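Local coordinates for protein alkaline phosphatase (Stenotrophomonas maltophilia R551-3, PDB 5JK4) that probably binds phosphate in the periplasm as a PstS-family binding protein, and may have alkaline phosphatase activity, at residues C118-K124 against A166-T171; L155-T160 against F182-F188. The contacts are given in a common frame with arbitrary orientation. Residues are numbered along the deposited sequence.

Interaction 1: C118-K124 against A166-T171; sequences CGIFSGK and ADVSGT
K124 makes the direct polar link. Its NZ donates to S169 O at 2.9 Å and to S169 OG at 3.0 Å. To get there the side chain runs extended (chi1 to chi3 all t) and turns at chi4 (p). Water 2 accepts from K124 NZ at 2.8 Å and donates weakly to A166 O at 3.3 Å. Water 1 donates to G170 O at 2.8 Å and weakly to G123 O at 3.4 Å. S122 OG (chi1 p) turns back on its own helix and donates to C118 O at 2.8 Å. T171 OG1 donates to V168 O at 2.8 Å. The helix of 118-122 gives way at G123, whose positive phi (95°) turns the chain into K124. The 166-171 segment continues from a short, weakly bonded helix around 166-168 and passes G170, also at positive phi. G119 CA lies 5.8 Å from V168 CA, and K124 CA 5.7 Å from T171 CA. T171 CG2 packs 3.4 Å from S122 OG and 3.6 Å from K124 CB. K124 CD lies 3.3 Å from D167 O. C118 CB meets D167 CB at 3.8 Å and V168 CG1 at 4.0 Å. D167 OD1 is hydrogen-bonded to T115 OG1. Helix 114-122 thus packs against short helix 165-168 and the following loop, the C118-C163 disulfide joining both regions, in a PBP-superfamily fold.

Interaction 2: L155-T160 against F182-F188; sequences LTRFLT and FSVQSTF
Segment 155-160 is regular helix, with L159 N to L155 O at 3.0 Å and T160 N to T156 O at 2.8 Å. Segment 182-188 runs alongside it in the opposite chain direction, extended from F182 to Q185, and F188 enters a 3-10 turn. T160 CA lies 4.6 Å from F182 CA, and R157 CA 4.9 Å from V184 CA. One direct hydrogen bond joins the two: Q185 N donates to T156 OG1 at 2.9 Å, nearly linear at 175°. T156 OG1 (chi1 p) is also hydrogen-bonded to S152 O in the preceding helical turn. T160 OG1 (chi1 m) donates to T156 O at 2.8 Å. Water 3 bridges the backbones, donating to T160 O at 2.9 Å and F182 O at 3.0 Å. This is helix-to-loop packing in the PBP-superfamily fold: the loop after strand 179-180 lies along helix 150-162. The apolar contacts centre on F182 (chi1 m). L159 CB sits 3.7 Å from the F182 ring centroid, over its face, a CH-pi contact. F188 (chi1 t) brings CD2 to 3.9 Å from T156 CG2 and CE2 to 4.2 Å from L155 CD2. V184 CG2 packs 4.0 Å from R157 CA, while the R157 guanidinium salt-bridges E153.

Interactions 1 and 2 lie on the same side of the chain's centre, and their centres are about 13 Å apart. Their segments alternate along the sequence. Helices 150-162 and 165-168 follow each other and supply one segment to each contact. F182 joins the two contacts: its ring packs on helix 114-122 and V168, with F182 CE2 3.5 Å from V168 CG1 and F182 CZ 3.6 Å from S122 N. Both contacts are partly buried, but interaction 1 is farther from the chain's centre. Its cross-segment hydrogen bonds come from a lysine, with two bridging waters; interaction 2 has one backbone-to-threonine hydrogen bond and one bridging water. Interaction 2 buries more surface, 493 against 362 Å², and is richer in aromatic packing.

Interaction 1: C118-K124 against A166-T171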
loop_
_atom_site.group_PDB
_atom_site.type_symbol
_atom_site.label_atom_id
_atom_site.label_comp_id
_atom_site.label_asym_id
_atom_site.label_seq_id
_atom_site.Cartn_x
_atom_site.Cartn_y
_atom_site.Cartn_z
ATOM N N CYS A 118 -19.273 4.767 -3.972
ATOM C CA CYS A 118 -19.477 3.553 -4.748
ATOM C C CYS A 118 -20.007 3.888 -6.132
ATOM O O CYS A 118 -19.636 3.248 -7.122
ATOM C CB CYS A 118 -20.469 2.647 -4.018
ATOM S SG CYS A 118 -19.917 2.074 -2.394
ATOM N N GLY A 119 -20.921 4.858 -6.212
ATOM C CA GLY A 119 -21.485 5.228 -7.497
ATOM C C GLY A 119 -20.468 5.861 -8.427
ATOM O O GLY A 119 -20.468 5.603 -9.634
ATOM N N ILE A 120 -19.605 6.721 -7.890
ATOM C CA ILE A 120 -18.602 7.385 -8.721
ATOM C C ILE A 120 -17.624 6.364 -9.297
ATOM O O ILE A 120 -17.345 6.351 -10.503
ATOM C CB ILE A 120 -17.870 8.477 -7.917
ATOM C CG1 ILE A 120 -18.813 9.634 -7.596
ATOM C CG2 ILE A 120 -16.643 8.975 -8.687
ATOM C CD1 ILE A 120 -18.291 10.567 -6.515
ATOM N N PHE A 121 -17.077 5.503 -8.447
ATOM C CA PHE A 121 -16.014 4.606 -8.885
ATOM C C PHE A 121 -16.520 3.397 -9.660
ATOM O O PHE A 121 -15.706 2.687 -10.262
ATOM C CB PHE A 121 -15.098 4.226 -7.717
ATOM C CG PHE A 121 -14.205 5.359 -7.325
ATOM C CD1 PHE A 121 -13.116 5.701 -8.115
ATOM C CD2 PHE A 121 -14.475 6.140 -6.211
ATOM C CE1 PHE A 121 -12.321 6.770 -7.800
ATOM C CE2 PHE A 121 -13.672 7.219 -5.895
ATOM C CZ PHE A 121 -12.584 7.529 -6.686
ATOM N N SER A 122 -17.833 3.168 -9.684
ATOM C CA SER A 122 -18.429 2.134 -10.522
ATOM C C SER A 122 -18.925 2.660 -11.856
ATOM O O SER A 122 -19.238 1.846 -12.726
ATOM C CB SER A 122 -19.606 1.472 -9.801
ATOM O OG SER A 122 -20.664 2.380 -9.584
ATOM N N GLY A 123 -19.045 3.980 -12.019
ATOM C CA GLY A 123 -19.596 4.571 -13.218
ATOM C C GLY A 123 -21.072 4.897 -13.145
ATOM O O GLY A 123 -21.587 5.546 -14.064
ATOM N N LYS A 124 -21.759 4.482 -12.075
ATOM C CA LYS A 124 -23.187 4.751 -11.915
ATOM C C LYS A 124 -23.477 6.245 -11.820
ATOM O O LYS A 124 -24.488 6.728 -12.342
ATOM C CB LYS A 124 -23.671 4.068 -10.640
ATOM C CG LYS A 124 -25.173 4.083 -10.401
ATOM C CD LYS A 124 -25.507 3.243 -9.159
ATOM C CE LYS A 124 -26.962 3.332 -8.748
ATOM N NZ LYS A 124 -27.849 2.659 -9.716
ATOM N N ALA A 166 -27.391 -2.183 -4.314
ATOM C CA ALA A 166 -28.105 -1.020 -4.830
ATOM C C ALA A 166 -27.183 0.150 -5.131
ATOM O O ALA A 166 -27.563 1.036 -5.898
ATOM C CB ALA A 166 -29.178 -0.576 -3.841
ATOM N N ASP A 167 -25.992 0.181 -4.540
ATOM C CA ASP A 167 -25.056 1.281 -4.749
ATOM C C ASP A 167 -24.343 1.194 -6.091
ATOM O O ASP A 167 -23.768 2.195 -6.534
ATOM C CB ASP A 167 -23.986 1.275 -3.656
ATOM C CG ASP A 167 -24.546 1.509 -2.263
ATOM O OD1 ASP A 167 -25.568 2.203 -2.127
ATOM O OD2 ASP A 167 -23.929 1.019 -1.291
ATOM N N VAL A 168 -24.344 0.021 -6.729
ATOM C CA VAL A 168 -23.556 -0.189 -7.943
ATOM C C VAL A 168 -24.378 -0.875 -9.021
ATOM O O VAL A 168 -23.837 -1.376 -10.013
ATOM C CB VAL A 168 -22.263 -0.977 -7.670
ATOM C CG1 VAL A 168 -21.373 -0.172 -6.775
ATOM C CG2 VAL A 168 -22.569 -2.356 -7.106
ATOM N N SER A 169 -25.689 -0.913 -8.847
ATOM C CA SER A 169 -26.556 -1.485 -9.862
ATOM C C SER A 169 -26.514 -0.644 -11.131
ATOM O O SER A 169 -26.313 0.571 -11.102
ATOM C CB SER A 169 -27.967 -1.526 -9.309
ATOM O OG SER A 169 -28.324 -0.234 -8.875
ATOM N N GLY A 170 -26.691 -1.309 -12.267
ATOM C CA GLY A 170 -26.694 -0.609 -13.530
ATOM C C GLY A 170 -25.321 -0.172 -13.978
ATOM O O GLY A 170 -25.202 0.821 -14.702
ATOM N N THR A 171 -24.278 -0.887 -13.565
ATOM C CA THR A 171 -22.914 -0.611 -13.971
ATOM C C THR A 171 -22.298 -1.832 -14.637
ATOM O O THR A 171 -22.882 -2.920 -14.688
ATOM C CB THR A 171 -22.036 -0.218 -12.776
ATOM O OG1 THR A 171 -21.838 -1.357 -11.914
ATOM C CG2 THR A 171 -22.635 0.950 -12.015
HETATM O O HOH W 1 -23.599 3.064 -15.263
HETATM O O HOH W 2 -29.937 2.394 -7.807
#

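Interaction 2: L155-T160 against F182-F188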
loop_
_atom_site.group_PDB
_atom_site.type_symbol
_atom_site.label_atom_id
_atom_site.label_comp_id
_atom_site.label_asym_id
_atom_site.label_seq_id
_atom_site.Cartn_x
_atom_site.Cartn_y
_atom_site.Cartn_z
ATOM N N LEU A 155 -8.169 0.790 -2.257
ATOM C CA LEU A 155 -9.463 1.395 -2.553
ATOM C C LEU A 155 -10.498 0.328 -2.881
ATOM O O LEU A 155 -11.622 0.338 -2.356
ATOM C CB LEU A 155 -9.343 2.358 -3.728
ATOM C CG LEU A 155 -10.670 2.956 -4.208
ATOM C CD1 LEU A 155 -11.338 3.821 -3.150
ATOM C CD2 LEU A 155 -10.478 3.738 -5.489
ATOM N N THR A 156 -10.146 -0.601 -3.766
ATOM C CA THR A 156 -11.133 -1.591 -4.187
ATOM C C THR A 156 -11.476 -2.570 -3.075
ATOM O O THR A 156 -12.591 -3.096 -3.045
ATOM C CB THR A 156 -10.732 -2.333 -5.472
ATOM O OG1 THR A 156 -9.512 -3.065 -5.268
ATOM C CG2 THR A 156 -10.609 -1.386 -6.649
ATOM N N ARG A 157 -10.559 -2.827 -2.143
ATOM C CA ARG A 157 -10.940 -3.652 -1.005
ATOM C C ARG A 157 -12.019 -2.964 -0.175
ATOM O O ARG A 157 -12.985 -3.605 0.248
ATOM C CB ARG A 157 -9.731 -4.001 -0.152
ATOM C CG ARG A 157 -10.097 -5.005 0.924
ATOM C CD ARG A 157 -8.913 -5.464 1.736
ATOM N NE ARG A 157 -7.950 -6.233 0.952
ATOM C CZ ARG A 157 -6.762 -5.800 0.546
ATOM N NH1 ARG A 157 -6.321 -4.580 0.855
ATOM N NH2 ARG A 157 -5.992 -6.615 -0.155
ATOM N N PHE A 158 -11.877 -1.659 0.059
ATOM C CA PHE A 158 -12.921 -0.911 0.750
ATOM C C PHE A 158 -14.237 -0.973 -0.018
ATOM O O PHE A 158 -15.292 -1.264 0.555
ATOM C CB PHE A 158 -12.490 0.545 0.964
ATOM C CG PHE A 158 -13.649 1.465 1.243
ATOM C CD1 PHE A 158 -14.321 1.413 2.452
ATOM C CD2 PHE A 158 -14.109 2.342 0.265
ATOM C CE1 PHE A 158 -15.417 2.239 2.684
ATOM C CE2 PHE A 158 -15.195 3.156 0.495
ATOM C CZ PHE A 158 -15.838 3.106 1.697
ATOM N N LEU A 159 -14.196 -0.702 -1.319
ATOM C CA LEU A 159 -15.425 -0.669 -2.103
ATOM C C LEU A 159 -16.089 -2.042 -2.130
ATOM O O LEU A 159 -17.318 -2.146 -2.043
ATOM C CB LEU A 159 -15.118 -0.168 -3.509
ATOM C CG LEU A 159 -14.607 1.268 -3.605
ATOM C CD1 LEU A 159 -14.097 1.552 -4.991
ATOM C CD2 LEU A 159 -15.695 2.271 -3.234
ATOM N N THR A 160 -15.289 -3.111 -2.201
ATOM C CA THR A 160 -15.829 -4.469 -2.182
ATOM C C THR A 160 -16.533 -4.756 -0.869
ATOM O O THR A 160 -17.567 -5.429 -0.839
ATOM C CB THR A 160 -14.683 -5.460 -2.395
ATOM O OG1 THR A 160 -14.157 -5.262 -3.704
ATOM C CG2 THR A 160 -15.132 -6.910 -2.260
ATOM N N PHE A 182 -18.237 -4.636 -6.761
ATOM C CA PHE A 182 -16.805 -4.425 -6.671
ATOM C C PHE A 182 -16.122 -5.716 -6.235
ATOM O O PHE A 182 -16.701 -6.550 -5.541
ATOM C CB PHE A 182 -16.469 -3.293 -5.686
ATOM C CG PHE A 182 -16.668 -1.919 -6.253
ATOM C CD1 PHE A 182 -15.775 -1.389 -7.168
ATOM C CD2 PHE A 182 -17.737 -1.144 -5.863
ATOM C CE1 PHE A 182 -15.952 -0.107 -7.683
ATOM C CE2 PHE A 182 -17.904 0.141 -6.369
ATOM C CZ PHE A 182 -17.018 0.651 -7.277
ATOM N N SER A 183 -14.882 -5.872 -6.675
ATOM C CA SER A 183 -13.982 -6.934 -6.264
ATOM C C SER A 183 -12.625 -6.309 -5.970
ATOM O O SER A 183 -12.352 -5.164 -6.341
ATOM C CB SER A 183 -13.847 -7.990 -7.374
ATOM O OG SER A 183 -13.481 -7.393 -8.617
ATOM N N VAL A 184 -11.758 -7.060 -5.297
ATOM C CA VAL A 184 -10.431 -6.554 -4.964
ATOM C C VAL A 184 -9.550 -6.669 -6.201
ATOM O O VAL A 184 -9.376 -7.764 -6.748
ATOM C CB VAL A 184 -9.820 -7.319 -3.783
ATOM C CG1 VAL A 184 -8.467 -6.725 -3.419
ATOM C CG2 VAL A 184 -10.753 -7.306 -2.590
ATOM N N GLN A 185 -8.984 -5.551 -6.636
ATOM C CA GLN A 185 -8.154 -5.517 -7.832
ATOM C C GLN A 185 -6.986 -4.561 -7.631
ATOM O O GLN A 185 -7.182 -3.402 -7.260
ATOM C CB GLN A 185 -8.956 -5.043 -9.050
ATOM C CG GLN A 185 -10.200 -5.849 -9.375
ATOM C CD GLN A 185 -9.919 -7.257 -9.872
ATOM O OE1 GLN A 185 -8.818 -7.580 -10.324
ATOM N NE2 GLN A 185 -10.938 -8.094 -9.814
ATOM N N SER A 186 -5.774 -5.035 -7.894
ATOM C CA SER A 186 -4.641 -4.126 -8.007
ATOM C C SER A 186 -4.562 -3.485 -9.386
ATOM O O SER A 186 -3.955 -2.417 -9.526
ATOM C CB SER A 186 -3.339 -4.838 -7.653
ATOM O OG SER A 186 -3.119 -5.942 -8.490
ATOM N N THR A 187 -5.161 -4.110 -10.400
ATOM C CA THR A 187 -5.326 -3.493 -11.710
ATOM C C THR A 187 -6.782 -3.038 -11.782
ATOM O O THR A 187 -7.687 -3.839 -12.019
ATOM C CB THR A 187 -4.943 -4.460 -12.827
ATOM O OG1 THR A 187 -3.547 -4.762 -12.704
ATOM C CG2 THR A 187 -5.187 -3.828 -14.179
ATOM N N PHE A 188 -6.995 -1.744 -11.523
ATOM C CA PHE A 188 -8.332 -1.185 -11.349
ATOM C C PHE A 188 -9.251 -1.510 -12.526
ATOM O O PHE A 188 -10.436 -1.811 -12.334
ATOM C CB PHE A 188 -8.203 0.330 -11.139
ATOM C CG PHE A 188 -9.502 1.033 -10.812
ATOM C CD1 PHE A 188 -10.338 1.501 -11.820
ATOM C CD2 PHE A 188 -9.880 1.245 -9.494
ATOM C CE1 PHE A 188 -11.518 2.142 -11.518
ATOM C CE2 PHE A 188 -11.071 1.894 -9.197
ATOM C CZ PHE A 188 -11.879 2.333 -10.199
HETATM O O HOH W 3 -18.739 -6.320 -3.371
#